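Local coordinates for type II restriction enzyme MspI (Moraxella sp., PDB 1SA3), which recognises the double-stranded DNA sequence 5'-CCGG-3' and cleaves it after the first cytosine, leaving fragments with terminal 5'-phosphates, at residues D40-I45 with I78-S83; N117-S122 with L204-V209; I128-V133 with A255-F260. All coordinates share one frame; numbering follows the deposited sequence.

Interaction 1: D40-I45 with I78-S83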
loop_
_atom_site.group_PDB
_atom_site.type_symbol
_atom_site.label_atom_id
_atom_site.label_comp_id
_atom_site.label_asym_id
_atom_site.label_seq_id
_atom_site.Cartn_x
_atom_site.Cartn_y
_atom_site.Cartn_z
ATOM N N ASP E 40 -1.562 16.674 -6.376
ATOM C CA ASP E 40 -1.134 17.912 -7.018
ATOM C C ASP E 40 -0.202 17.678 -8.204
ATOM O O ASP E 40 -0.280 18.383 -9.208
ATOM C CB ASP E 40 -0.459 18.835 -5.998
ATOM C CG ASP E 40 -1.460 19.527 -5.084
ATOM O OD1 ASP E 40 -2.679 19.385 -5.317
ATOM O OD2 ASP E 40 -1.021 20.218 -4.137
ATOM N N ILE E 41 0.684 16.694 -8.094
ATOM C CA ILE E 41 1.594 16.403 -9.191
ATOM C C ILE E 41 0.779 15.968 -10.413
ATOM O O ILE E 41 1.118 16.319 -11.545
ATOM C CB ILE E 41 2.610 15.295 -8.804
ATOM C CG1 ILE E 41 3.606 15.840 -7.780
ATOM C CG2 ILE E 41 3.344 14.794 -10.049
ATOM C CD1 ILE E 41 4.528 14.787 -7.177
ATOM N N PHE E 42 -0.306 15.229 -10.170
ATOM C CA PHE E 42 -1.175 14.735 -11.238
ATOM C C PHE E 42 -2.541 15.417 -11.275
ATOM O O PHE E 42 -3.538 14.807 -11.669
ATOM C CB PHE E 42 -1.378 13.215 -11.091
ATOM C CG PHE E 42 -0.133 12.410 -11.349
ATOM C CD1 PHE E 42 0.842 12.277 -10.366
ATOM C CD2 PHE E 42 0.083 11.820 -12.593
ATOM C CE1 PHE E 42 2.014 11.573 -10.612
ATOM C CE2 PHE E 42 1.254 11.108 -12.859
ATOM C CZ PHE E 42 2.226 10.984 -11.867
ATOM N N LYS E 43 -2.582 16.684 -10.883
ATOM C CA LYS E 43 -3.828 17.446 -10.842
ATOM C C LYS E 43 -4.435 17.667 -12.220
ATOM O O LYS E 43 -5.646 17.536 -12.398
ATOM C CB LYS E 43 -3.584 18.800 -10.165
ATOM C CG LYS E 43 -4.849 19.597 -9.898
ATOM C CD LYS E 43 -4.509 20.936 -9.259
ATOM C CE LYS E 43 -5.757 21.612 -8.718
ATOM N NZ LYS E 43 -6.406 20.764 -7.679
ATOM N N ASP E 44 -3.591 18.015 -13.183
ATOM C CA ASP E 44 -4.031 18.255 -14.550
ATOM C C ASP E 44 -2.873 18.067 -15.514
ATOM O O ASP E 44 -1.728 17.894 -15.101
ATOM C CB ASP E 44 -4.608 19.666 -14.677
ATOM C CG ASP E 44 -3.750 20.705 -13.990
ATOM O OD1 ASP E 44 -4.320 21.550 -13.278
ATOM O OD2 ASP E 44 -2.515 20.672 -14.161
ATOM N N ILE E 45 -3.166 18.094 -16.807
ATOM C CA ILE E 45 -2.124 17.903 -17.795
ATOM C C ILE E 45 -1.042 18.981 -17.677
ATOM O O ILE E 45 0.131 18.715 -17.918
ATOM C CB ILE E 45 -2.714 17.885 -19.220
ATOM C CG1 ILE E 45 -1.629 17.484 -20.222
ATOM C CG2 ILE E 45 -3.323 19.240 -19.558
ATOM C CD1 ILE E 45 -1.099 16.080 -20.027
ATOM N N ILE E 78 -3.013 12.474 -22.965
ATOM C CA ILE E 78 -3.640 13.685 -23.469
ATOM C C ILE E 78 -4.242 14.517 -22.349
ATOM O O ILE E 78 -4.307 15.739 -22.442
ATOM C CB ILE E 78 -4.750 13.352 -24.495
ATOM C CG1 ILE E 78 -4.160 12.535 -25.650
ATOM C CG2 ILE E 78 -5.393 14.626 -25.009
ATOM C CD1 ILE E 78 -2.952 13.164 -26.324
ATOM N N ASP E 79 -4.693 13.859 -21.289
ATOM C CA ASP E 79 -5.269 14.574 -20.164
ATOM C C ASP E 79 -5.143 13.746 -18.899
ATOM O O ASP E 79 -5.035 12.518 -18.951
ATOM C CB ASP E 79 -6.738 14.900 -20.432
ATOM C CG ASP E 79 -7.287 15.941 -19.471
ATOM O OD1 ASP E 79 -6.489 16.735 -18.933
ATOM O OD2 ASP E 79 -8.514 15.976 -19.264
ATOM N N VAL E 80 -5.158 14.428 -17.762
ATOM C CA VAL E 80 -5.028 13.772 -16.472
ATOM C C VAL E 80 -5.801 14.549 -15.423
ATOM O O VAL E 80 -5.932 15.771 -15.512
ATOM C CB VAL E 80 -3.554 13.721 -16.001
ATOM C CG1 VAL E 80 -3.424 12.786 -14.796
ATOM C CG2 VAL E 80 -2.647 13.276 -17.130
ATOM N N SER E 81 -6.312 13.822 -14.438
ATOM C CA SER E 81 -7.041 14.399 -13.318
ATOM C C SER E 81 -6.871 13.425 -12.156
ATOM O O SER E 81 -6.565 12.247 -12.364
ATOM C CB SER E 81 -8.524 14.566 -13.645
ATOM O OG SER E 81 -9.154 13.316 -13.801
ATOM N N SER E 82 -7.064 13.910 -10.939
ATOM C CA SER E 82 -6.902 13.060 -9.766
ATOM C C SER E 82 -7.820 13.514 -8.649
ATOM O O SER E 82 -8.291 14.651 -8.645
ATOM C CB SER E 82 -5.452 13.113 -9.281
ATOM O OG SER E 82 -5.102 14.431 -8.891
ATOM N N SER E 83 -8.071 12.629 -7.693
ATOM C CA SER E 83 -8.934 12.979 -6.584
ATOM C C SER E 83 -8.854 11.998 -5.431
ATOM O O SER E 83 -8.516 10.823 -5.609
ATOM C CB SER E 83 -10.388 13.060 -7.053
ATOM O OG SER E 83 -10.920 11.766 -7.283
HETATM O O HOH W 1 -7.554 16.701 -10.619
HETATM O O HOH W 2 -6.118 18.780 -17.474
#
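The Phe42 ring meets the strand at its edge, where Val80 CG1 lies near the ring plane, 4.3 Å from CD2. Leu48, Ser63, Leu66 and Ile102 also touch this side chain, placing it between strand 100-106 and helices 45-51 and 57-69. The Asp79 and Ile45 side chains cross obliquely, with Asp79 OD1 4.0 Å from Ile45 CB. Ile45 holds CG1 anti to the backbone N (chi1 -172°), and its CD1 reaches Val80 CG2 at 4.3 Å. Thus Val80 points its two methyls at different residues, Phe42 and Ile45. Segment 40-45 takes the chain from the end of helix 23-41 into helix 45-51, whose N-cap is Asp44, OD2 bonding Ser47 N. It lies along 78-83 on strand 77-84, one of the two edge strands of the chain's five-stranded mixed sheet, where Ile78 and Asp79 both face Thr105 in a classic beta bulge. Backbones meet through CA-H...O contacts, notably Asp44 CA to Val80 O at 3.3 Å. One water accepts from Ser82 N and donates to Lys43 O at 2.7 Å; another accepts from Ile45 N and donates to Asp79 OD1 at 2.5 Å. Ser82 OG passes 3.2 Å from Phe42 O, but its hydrogen bond goes to Leu39 O.

Interaction 2: N117-S122 with L204-V209. With nucleotides of chain A.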
loop_
_atom_site.group_PDB
_atom_site.type_symbol
_atom_site.label_atom_id
_atom_site.label_comp_id
_atom_site.label_asym_id
_atom_site.label_seq_id
_atom_site.Cartn_x
_atom_site.Cartn_y
_atom_site.Cartn_z
ATOM N N ASN E 117 -3.102 3.387 -3.347
ATOM C CA ASN E 117 -3.031 3.252 -1.900
ATOM C C ASN E 117 -1.743 4.023 -1.589
ATOM O O ASN E 117 -0.698 3.751 -2.175
ATOM C CB ASN E 117 -2.901 1.802 -1.453
ATOM C CG ASN E 117 -2.793 1.677 0.061
ATOM O OD1 ASN E 117 -1.700 1.709 0.617
ATOM N ND2 ASN E 117 -3.934 1.559 0.733
ATOM N N ILE E 118 -1.821 4.986 -0.681
ATOM C CA ILE E 118 -0.661 5.818 -0.363
ATOM C C ILE E 118 -0.352 5.849 1.119
ATOM O O ILE E 118 -1.245 6.065 1.932
ATOM C CB ILE E 118 -0.896 7.271 -0.837
ATOM C CG1 ILE E 118 -1.373 7.260 -2.291
ATOM C CG2 ILE E 118 0.399 8.096 -0.696
ATOM C CD1 ILE E 118 -1.774 8.629 -2.838
ATOM N N LYS E 119 0.919 5.641 1.464
ATOM C CA LYS E 119 1.347 5.653 2.856
ATOM C C LYS E 119 2.689 6.350 3.015
ATOM O O LYS E 119 3.396 6.604 2.035
ATOM C CB LYS E 119 1.515 4.232 3.397
ATOM C CG LYS E 119 0.266 3.388 3.443
ATOM C CD LYS E 119 0.596 1.995 4.011
ATOM C CE LYS E 119 -0.571 1.044 3.831
ATOM N NZ LYS E 119 -1.839 1.596 4.406
ATOM N N HIS E 120 3.020 6.671 4.263
ATOM C CA HIS E 120 4.309 7.280 4.587
ATOM C C HIS E 120 4.837 6.474 5.765
ATOM O O HIS E 120 4.067 5.988 6.593
ATOM C CB HIS E 120 4.164 8.750 4.997
ATOM C CG HIS E 120 3.870 8.950 6.453
ATOM N ND1 HIS E 120 2.660 8.618 7.024
ATOM C CD2 HIS E 120 4.634 9.448 7.454
ATOM C CE1 HIS E 120 2.692 8.900 8.314
ATOM N NE2 HIS E 120 3.879 9.406 8.602
ATOM N N SER E 121 6.151 6.331 5.836
ATOM C CA SER E 121 6.775 5.575 6.911
ATOM C C SER E 121 8.253 5.898 6.954
ATOM O O SER E 121 8.831 6.332 5.958
ATOM C CB SER E 121 6.611 4.070 6.682
ATOM O OG SER E 121 7.262 3.326 7.703
ATOM N N SER E 122 8.859 5.670 8.115
ATOM C CA SER E 122 10.283 5.903 8.285
ATOM C C SER E 122 10.993 4.580 8.054
ATOM O O SER E 122 12.215 4.533 8.010
ATOM C CB SER E 122 10.569 6.401 9.701
ATOM O OG SER E 122 10.102 5.462 10.649
ATOM N N LEU E 204 0.778 0.732 -5.266
ATOM C CA LEU E 204 1.062 0.962 -3.856
ATOM C C LEU E 204 2.209 1.974 -3.834
ATOM O O LEU E 204 3.326 1.686 -4.293
ATOM C CB LEU E 204 1.493 -0.339 -3.171
ATOM C CG LEU E 204 0.554 -1.532 -3.394
ATOM C CD1 LEU E 204 1.104 -2.758 -2.669
ATOM C CD2 LEU E 204 -0.865 -1.184 -2.889
ATOM N N ILE E 205 1.909 3.160 -3.325
ATOM C CA ILE E 205 2.870 4.251 -3.244
ATOM C C ILE E 205 3.352 4.350 -1.807
ATOM O O ILE E 205 2.551 4.490 -0.892
ATOM C CB ILE E 205 2.207 5.592 -3.659
ATOM C CG1 ILE E 205 1.706 5.489 -5.101
ATOM C CG2 ILE E 205 3.193 6.751 -3.514
ATOM C CD1 ILE E 205 0.996 6.743 -5.606
ATOM N N ARG E 206 4.663 4.262 -1.616
ATOM C CA ARG E 206 5.248 4.332 -0.284
ATOM C C ARG E 206 6.301 5.430 -0.182
ATOM O O ARG E 206 7.382 5.319 -0.763
ATOM C CB ARG E 206 5.893 2.994 0.085
ATOM C CG ARG E 206 4.945 1.806 0.088
ATOM C CD ARG E 206 3.886 1.931 1.169
ATOM N NE ARG E 206 3.028 0.750 1.215
ATOM C CZ ARG E 206 3.451 -0.470 1.532
ATOM N NH1 ARG E 206 4.725 -0.676 1.837
ATOM N NH2 ARG E 206 2.602 -1.487 1.538
ATOM N N PHE E 207 5.977 6.487 0.552
ATOM C CA PHE E 207 6.909 7.590 0.762
ATOM C C PHE E 207 7.749 7.279 1.989
ATOM O O PHE E 207 7.213 6.933 3.048
ATOM C CB PHE E 207 6.167 8.901 1.019
ATOM C CG PHE E 207 5.598 9.530 -0.208
ATOM C CD1 PHE E 207 4.253 9.388 -0.516
ATOM C CD2 PHE E 207 6.406 10.273 -1.055
ATOM C CE1 PHE E 207 3.721 9.985 -1.664
ATOM C CE2 PHE E 207 5.889 10.874 -2.197
ATOM C CZ PHE E 207 4.542 10.727 -2.501
ATOM N N GLN E 208 9.063 7.366 1.840
ATOM C CA GLN E 208 9.946 7.144 2.967
ATOM C C GLN E 208 10.171 8.539 3.549
ATOM O O GLN E 208 10.729 9.422 2.892
ATOM C CB GLN E 208 11.267 6.536 2.515
ATOM C CG GLN E 208 12.206 6.255 3.672
ATOM C CD GLN E 208 13.450 5.522 3.226
ATOM O OE1 GLN E 208 14.067 5.884 2.220
ATOM N NE2 GLN E 208 13.833 4.496 3.973
ATOM N N VAL E 209 9.713 8.728 4.779
ATOM C CA VAL E 209 9.819 10.013 5.451
ATOM C C VAL E 209 10.481 9.822 6.802
ATOM O O VAL E 209 9.978 9.078 7.647
ATOM C CB VAL E 209 8.425 10.620 5.655
ATOM C CG1 VAL E 209 8.537 11.958 6.351
ATOM C CG2 VAL E 209 7.727 10.775 4.305
ATOM P P DG A 6 0.462 5.734 7.266
ATOM O OP1 DG A 6 0.918 6.666 6.200
ATOM O OP2 DG A 6 0.480 4.265 7.009
ATOM O "O5'" DG A 6 1.272 5.993 8.607
ATOM C "C5'" DG A 6 2.117 4.993 9.164
ATOM C "C4'" DG A 6 2.550 5.409 10.547
ATOM O "O4'" DG A 6 1.488 4.990 11.443
ATOM C "C3'" DG A 6 3.798 4.673 11.021
ATOM O "O3'" DG A 6 4.976 5.458 11.007
ATOM C "C2'" DG A 6 3.502 4.264 12.451
ATOM C "C1'" DG A 6 2.003 4.414 12.636
ATOM N N9 DG A 6 1.491 3.050 12.750
ATOM C C8 DG A 6 0.903 2.284 11.768
ATOM N N7 DG A 6 0.703 1.041 12.138
ATOM C C5 DG A 6 1.151 0.996 13.453
ATOM C C6 DG A 6 1.197 -0.092 14.379
ATOM O O6 DG A 6 0.852 -1.269 14.205
ATOM N N1 DG A 6 1.723 0.304 15.609
ATOM C C2 DG A 6 2.160 1.581 15.909
ATOM N N2 DG A 6 2.650 1.772 17.154
ATOM N N3 DG A 6 2.125 2.596 15.055
ATOM C C4 DG A 6 1.612 2.236 13.856
ATOM P P DG A 7 6.395 4.709 10.958
ATOM O OP1 DG A 7 7.388 5.713 10.516
ATOM O OP2 DG A 7 6.273 3.424 10.226
ATOM O "O5'" DG A 7 6.655 4.357 12.483
ATOM C "C5'" DG A 7 6.475 5.353 13.481
ATOM C "C4'" DG A 7 6.919 4.828 14.823
ATOM O "O4'" DG A 7 5.999 3.794 15.258
ATOM C "C3'" DG A 7 8.310 4.195 14.805
ATOM O "O3'" DG A 7 9.034 4.567 15.974
ATOM C "C2'" DG A 7 8.025 2.706 14.825
ATOM C "C1'" DG A 7 6.728 2.634 15.616
ATOM N N9 DG A 7 5.925 1.465 15.276
ATOM C C8 DG A 7 5.279 1.215 14.089
ATOM N N7 DG A 7 4.703 0.044 14.056
ATOM C C5 DG A 7 4.969 -0.508 15.302
ATOM C C6 DG A 7 4.609 -1.774 15.853
ATOM O O6 DG A 7 3.960 -2.695 15.328
ATOM N N1 DG A 7 5.092 -1.921 17.153
ATOM C C2 DG A 7 5.826 -0.975 17.837
ATOM N N2 DG A 7 6.200 -1.298 19.084
ATOM N N3 DG A 7 6.166 0.199 17.337
ATOM C C4 DG A 7 5.710 0.365 16.074
HETATM O O HOH W 3 1.060 1.995 -0.213
HETATM O O HOH W 4 -0.022 -0.761 0.848
#
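Five backbone hydrogen bonds pair the strands in parallel, Asn117 beside Leu204 through Ser121 beside Gln208. Ile205 N to Asn117 O at 2.9 Å (173°) is the straightest, whereas Val209 N approaches Ser121 O from above the carbonyl plane. Apolar packing is side by side: Ile118 CG1 lies 4.1 Å from Ile205 CD1, and Ile118 CG2 meets the Phe207 ring edge in plane, 3.9 Å from CE1. On the other face Lys119 runs beside Arg206; one water bridges Asn117 OD1 and Arg206 NH2, and a second accepts from Arg206 NE, with Asn117 OD1 and Ile205 O competing for its protons. Asn117 ND2 bonds Lys97 O, and Arg206 salt-bridges Gly262 OXT. At the DNA, His120 ND1 donates to OP1 of DG6 of chain A at 2.7 Å, as does His120 N; Ser122 N and OG donate to OP1 of DG7 of chain A; Ser121 OG, anti to its backbone N (chi1 178°), reaches DG7 OP2 at 2.7 Å. Asn117-x-Lys119 is spaced like the E-x-K of PDDEXK nucleases, probably with Asn in the acid's place; Ile118 N bonds the sodium ligand Asp99. Helix 23-41 covers the Phe207 and His120 face, helix 222-234 touches Leu204 and Arg206, and strand 213-221 flanks 204-209.

Interaction 3: I128-V133 with A255-F260. With nucleotides of chain A.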
loop_
_atom_site.group_PDB
_atom_site.type_symbol
_atom_site.label_atom_id
_atom_site.label_comp_id
_atom_site.label_asym_id
_atom_site.label_seq_id
_atom_site.Cartn_x
_atom_site.Cartn_y
_atom_site.Cartn_z
ATOM N N ILE E 128 -0.109 -2.703 6.711
ATOM C CA ILE E 128 -0.920 -2.614 5.503
ATOM C C ILE E 128 -2.382 -2.906 5.797
ATOM O O ILE E 128 -3.264 -2.472 5.057
ATOM C CB ILE E 128 -0.446 -3.585 4.405
ATOM C CG1 ILE E 128 -0.206 -4.967 5.001
ATOM C CG2 ILE E 128 0.795 -3.019 3.720
ATOM C CD1 ILE E 128 0.245 -6.005 3.971
ATOM N N ALA E 129 -2.645 -3.649 6.868
ATOM C CA ALA E 129 -4.029 -3.953 7.228
ATOM C C ALA E 129 -4.131 -4.889 8.416
ATOM O O ALA E 129 -3.145 -5.500 8.836
ATOM C CB ALA E 129 -4.756 -4.567 6.033
ATOM N N GLU E 130 -5.337 -4.984 8.961
ATOM C CA GLU E 130 -5.607 -5.874 10.078
ATOM C C GLU E 130 -6.898 -6.622 9.748
ATOM O O GLU E 130 -7.839 -6.044 9.193
ATOM C CB GLU E 130 -5.742 -5.089 11.389
ATOM C CG GLU E 130 -6.823 -4.023 11.408
ATOM C CD GLU E 130 -6.950 -3.384 12.778
ATOM O OE1 GLU E 130 -5.963 -2.780 13.259
ATOM O OE2 GLU E 130 -8.035 -3.494 13.380
ATOM N N TYR E 131 -6.932 -7.914 10.065
ATOM C CA TYR E 131 -8.112 -8.714 9.760
ATOM C C TYR E 131 -8.298 -9.857 10.737
ATOM O O TYR E 131 -7.355 -10.282 11.397
ATOM C CB TYR E 131 -8.002 -9.367 8.376
ATOM C CG TYR E 131 -7.654 -8.481 7.199
ATOM C CD1 TYR E 131 -6.376 -8.511 6.647
ATOM C CD2 TYR E 131 -8.619 -7.684 6.587
ATOM C CE1 TYR E 131 -6.064 -7.782 5.512
ATOM C CE2 TYR E 131 -8.313 -6.942 5.439
ATOM C CZ TYR E 131 -7.035 -7.001 4.913
ATOM O OH TYR E 131 -6.714 -6.286 3.788
ATOM N N ASP E 132 -9.523 -10.372 10.801
ATOM C CA ASP E 132 -9.790 -11.530 11.632
ATOM C C ASP E 132 -9.467 -12.714 10.720
ATOM O O ASP E 132 -9.613 -12.622 9.503
ATOM C CB ASP E 132 -11.260 -11.600 12.032
ATOM C CG ASP E 132 -11.579 -12.871 12.774
ATOM O OD1 ASP E 132 -11.119 -13.010 13.927
ATOM O OD2 ASP E 132 -12.269 -13.741 12.197
ATOM N N VAL E 133 -9.039 -13.824 11.308
ATOM C CA VAL E 133 -8.692 -15.008 10.540
ATOM C C VAL E 133 -9.777 -15.454 9.558
ATOM O O VAL E 133 -9.478 -15.801 8.420
ATOM C CB VAL E 133 -8.355 -16.183 11.495
ATOM C CG1 VAL E 133 -9.574 -16.517 12.351
ATOM C CG2 VAL E 133 -7.903 -17.397 10.699
ATOM N N ALA E 255 -10.893 -7.894 20.804
ATOM C CA ALA E 255 -10.742 -9.205 20.175
ATOM C C ALA E 255 -9.342 -9.451 19.631
ATOM O O ALA E 255 -8.677 -8.533 19.160
ATOM C CB ALA E 255 -11.747 -9.352 19.050
ATOM N N LYS E 256 -8.893 -10.698 19.710
ATOM C CA LYS E 256 -7.592 -11.062 19.167
ATOM C C LYS E 256 -7.757 -10.818 17.670
ATOM O O LYS E 256 -8.765 -11.211 17.086
ATOM C CB LYS E 256 -7.303 -12.535 19.434
ATOM C CG LYS E 256 -7.211 -12.877 20.904
ATOM C CD LYS E 256 -6.061 -12.138 21.573
ATOM C CE LYS E 256 -5.915 -12.575 23.022
ATOM N NZ LYS E 256 -4.802 -11.884 23.710
ATOM N N LYS E 257 -6.785 -10.161 17.050
ATOM C CA LYS E 257 -6.905 -9.851 15.633
ATOM C C LYS E 257 -5.536 -9.737 14.974
ATOM O O LYS E 257 -4.574 -9.258 15.575
ATOM C CB LYS E 257 -7.700 -8.552 15.481
ATOM C CG LYS E 257 -8.061 -8.157 14.052
ATOM C CD LYS E 257 -8.957 -6.923 14.048
ATOM C CE LYS E 257 -9.332 -6.490 12.633
ATOM N NZ LYS E 257 -10.057 -5.179 12.636
ATOM N N MET E 258 -5.442 -10.164 13.726
ATOM C CA MET E 258 -4.161 -10.116 13.032
ATOM C C MET E 258 -3.854 -8.792 12.328
ATOM O O MET E 258 -4.757 -8.079 11.896
ATOM C CB MET E 258 -4.088 -11.241 12.008
ATOM C CG MET E 258 -4.407 -12.607 12.582
ATOM S SD MET E 258 -4.175 -13.891 11.357
ATOM C CE MET E 258 -2.402 -14.183 11.557
ATOM N N GLN E 259 -2.566 -8.482 12.228
ATOM C CA GLN E 259 -2.097 -7.293 11.528
ATOM C C GLN E 259 -0.954 -7.736 10.634
ATOM O O GLN E 259 -0.164 -8.606 11.010
ATOM C CB GLN E 259 -1.567 -6.226 12.480
ATOM C CG GLN E 259 -1.269 -4.908 11.756
ATOM C CD GLN E 259 -0.399 -3.958 12.578
ATOM O OE1 GLN E 259 0.725 -4.298 12.945
ATOM N NE2 GLN E 259 -0.914 -2.763 12.855
ATOM N N PHE E 260 -0.877 -7.147 9.448
ATOM C CA PHE E 260 0.191 -7.471 8.517
ATOM C C PHE E 260 0.937 -6.221 8.113
ATOM O O PHE E 260 0.328 -5.182 7.848
ATOM C CB PHE E 260 -0.371 -8.157 7.268
ATOM C CG PHE E 260 -1.120 -9.410 7.573
ATOM C CD1 PHE E 260 -2.488 -9.371 7.826
ATOM C CD2 PHE E 260 -0.443 -10.620 7.693
ATOM C CE1 PHE E 260 -3.173 -10.532 8.204
ATOM C CE2 PHE E 260 -1.120 -11.780 8.069
ATOM C CZ PHE E 260 -2.479 -11.736 8.325
ATOM P P DC A 3 -13.268 -3.823 13.808
ATOM O OP1 DC A 3 -14.147 -4.442 12.790
ATOM O OP2 DC A 3 -12.307 -4.666 14.562
ATOM O "O5'" DC A 3 -12.473 -2.649 13.094
ATOM C "C5'" DC A 3 -13.199 -1.605 12.457
ATOM C "C4'" DC A 3 -12.258 -0.567 11.901
ATOM O "O4'" DC A 3 -11.743 0.270 12.964
ATOM C "C3'" DC A 3 -11.051 -1.103 11.131
ATOM O "O3'" DC A 3 -11.007 -0.433 9.874
ATOM C "C2'" DC A 3 -9.863 -0.755 12.024
ATOM C "C1'" DC A 3 -10.352 0.471 12.798
ATOM N N1 DC A 3 -9.780 0.662 14.149
ATOM C C2 DC A 3 -9.271 1.929 14.513
ATOM O O2 DC A 3 -9.269 2.843 13.679
ATOM N N3 DC A 3 -8.798 2.114 15.767
ATOM C C4 DC A 3 -8.813 1.105 16.641
ATOM N N4 DC A 3 -8.344 1.337 17.868
ATOM C C5 DC A 3 -9.307 -0.190 16.295
ATOM C C6 DC A 3 -9.769 -0.366 15.050
ATOM P P DC A 4 -9.885 -0.803 8.795
ATOM O OP1 DC A 4 -10.545 -0.718 7.477
ATOM O OP2 DC A 4 -9.128 -2.028 9.160
ATOM O "O5'" DC A 4 -8.905 0.437 8.898
ATOM C "C5'" DC A 4 -9.392 1.737 8.623
ATOM C "C4'" DC A 4 -8.273 2.738 8.746
ATOM O "O4'" DC A 4 -7.967 2.919 10.151
ATOM C "C3'" DC A 4 -6.974 2.304 8.057
ATOM O "O3'" DC A 4 -6.494 3.370 7.231
ATOM C "C2'" DC A 4 -6.044 1.975 9.217
ATOM C "C1'" DC A 4 -6.571 2.844 10.355
ATOM N N1 DC A 4 -6.344 2.289 11.703
ATOM C C2 DC A 4 -5.916 3.145 12.737
ATOM O O2 DC A 4 -5.769 4.356 12.503
ATOM N N3 DC A 4 -5.672 2.628 13.962
ATOM C C4 DC A 4 -5.836 1.320 14.181
ATOM N N4 DC A 4 -5.557 0.851 15.401
ATOM C C5 DC A 4 -6.288 0.432 13.157
ATOM C C6 DC A 4 -6.529 0.954 11.947
ATOM P P DG A 6 0.462 5.734 7.266
ATOM O OP1 DG A 6 0.918 6.666 6.200
ATOM O OP2 DG A 6 0.480 4.265 7.009
ATOM O "O5'" DG A 6 1.272 5.993 8.607
ATOM C "C5'" DG A 6 2.117 4.993 9.164
ATOM C "C4'" DG A 6 2.550 5.409 10.547
ATOM O "O4'" DG A 6 1.488 4.990 11.443
ATOM C "C3'" DG A 6 3.798 4.673 11.021
ATOM O "O3'" DG A 6 4.976 5.458 11.007
ATOM C "C2'" DG A 6 3.502 4.264 12.451
ATOM C "C1'" DG A 6 2.003 4.414 12.636
ATOM N N9 DG A 6 1.491 3.050 12.750
ATOM C C8 DG A 6 0.903 2.284 11.768
ATOM N N7 DG A 6 0.703 1.041 12.138
ATOM C C5 DG A 6 1.151 0.996 13.453
ATOM C C6 DG A 6 1.197 -0.092 14.379
ATOM O O6 DG A 6 0.852 -1.269 14.205
ATOM N N1 DG A 6 1.723 0.304 15.609
ATOM C C2 DG A 6 2.160 1.581 15.909
ATOM N N2 DG A 6 2.650 1.772 17.154
ATOM N N3 DG A 6 2.125 2.596 15.055
ATOM C C4 DG A 6 1.612 2.236 13.856
HETATM O O HOH W 5 -3.617 -2.050 12.119
HETATM O O HOH W 6 -10.602 -4.281 9.986
HETATM O O HOH W 7 -10.338 -10.808 15.131
#
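Glu130 and Lys257 cross at about a right angle. Glu130 CG sits in the crowded position between N and the carbonyl carbon (chi1 58°), whereas Lys257 leaves anti to its N and stays extended, laying CG against Tyr131 O. The end of the lysine crosses the length of the glutamate, CE and NZ packing on CG, and Lys257 NZ bridges to Glu130 OE2 at 2.7 Å, using its anti lone pair. The same ammonium bonds OP2 of DC3 of chain A at 3.0 Å and a water that donates to OP2 of DC4 of chain A. Glu130 OE1 approaches DC4 C5 to 3.2 Å and accepts from a second water held by Gln259 NE2. Gln259, on the same face as Glu130, is extended, CG anti to its N, and gives NE2 to O6 of DG6 of chain A at 2.7 Å (165°). On the opposite face Tyr131 and Phe260 also cross at about a right angle, with Phe260 CE1 at the Tyr131 ring edge, 4.1 Å from CD1. Phe260 packs edge-to-face with Trp247, and Tyr131 OH bonds Cys186 O. The strands carrying both faces, 128-131 and 258-260, pair antiparallel, strand 246-249 completing the sheet. In a classic beta bulge Ile128 and Ala129 both face Phe260: Ile128 N donates to Phe260 O at 2.8 Å, Ala129 N only weakly. The polar face thus contacts a base directly, at O6 on the major-groove edge of guanine, and holds the backbone through Lys257 and a water. Phosphate and carboxylate would be expected to keep Lys257 protonated, and it probably tempers repulsion between Glu130 and the DNA.

Overall arrangement
Interactions 1 and 2 reach the same mixed sheet, at its edge strand 77-84 and the inner pair 111-121 and 203-210; helix 23-41 ends in interaction 1 and packs against interaction 2. Interaction 3 belongs to the separate three-stranded sheet, opposite interaction 1 about the chain's centre. Interaction 2 is buried near that centre; interaction 3 is farther out but mostly buried, with DNA against it; interaction 1 is partly buried. Chemistry follows place: waters and apolar contacts in interaction 1, backbone ladders and phosphate contacts in interactions 2 and 3, with a salt bridge and a base bond added in interaction 3. Interactions 2 and 3 touch, Arg206 NH2 packing 3.2 Å from Ile128 CG2, and share DG6 of chain A.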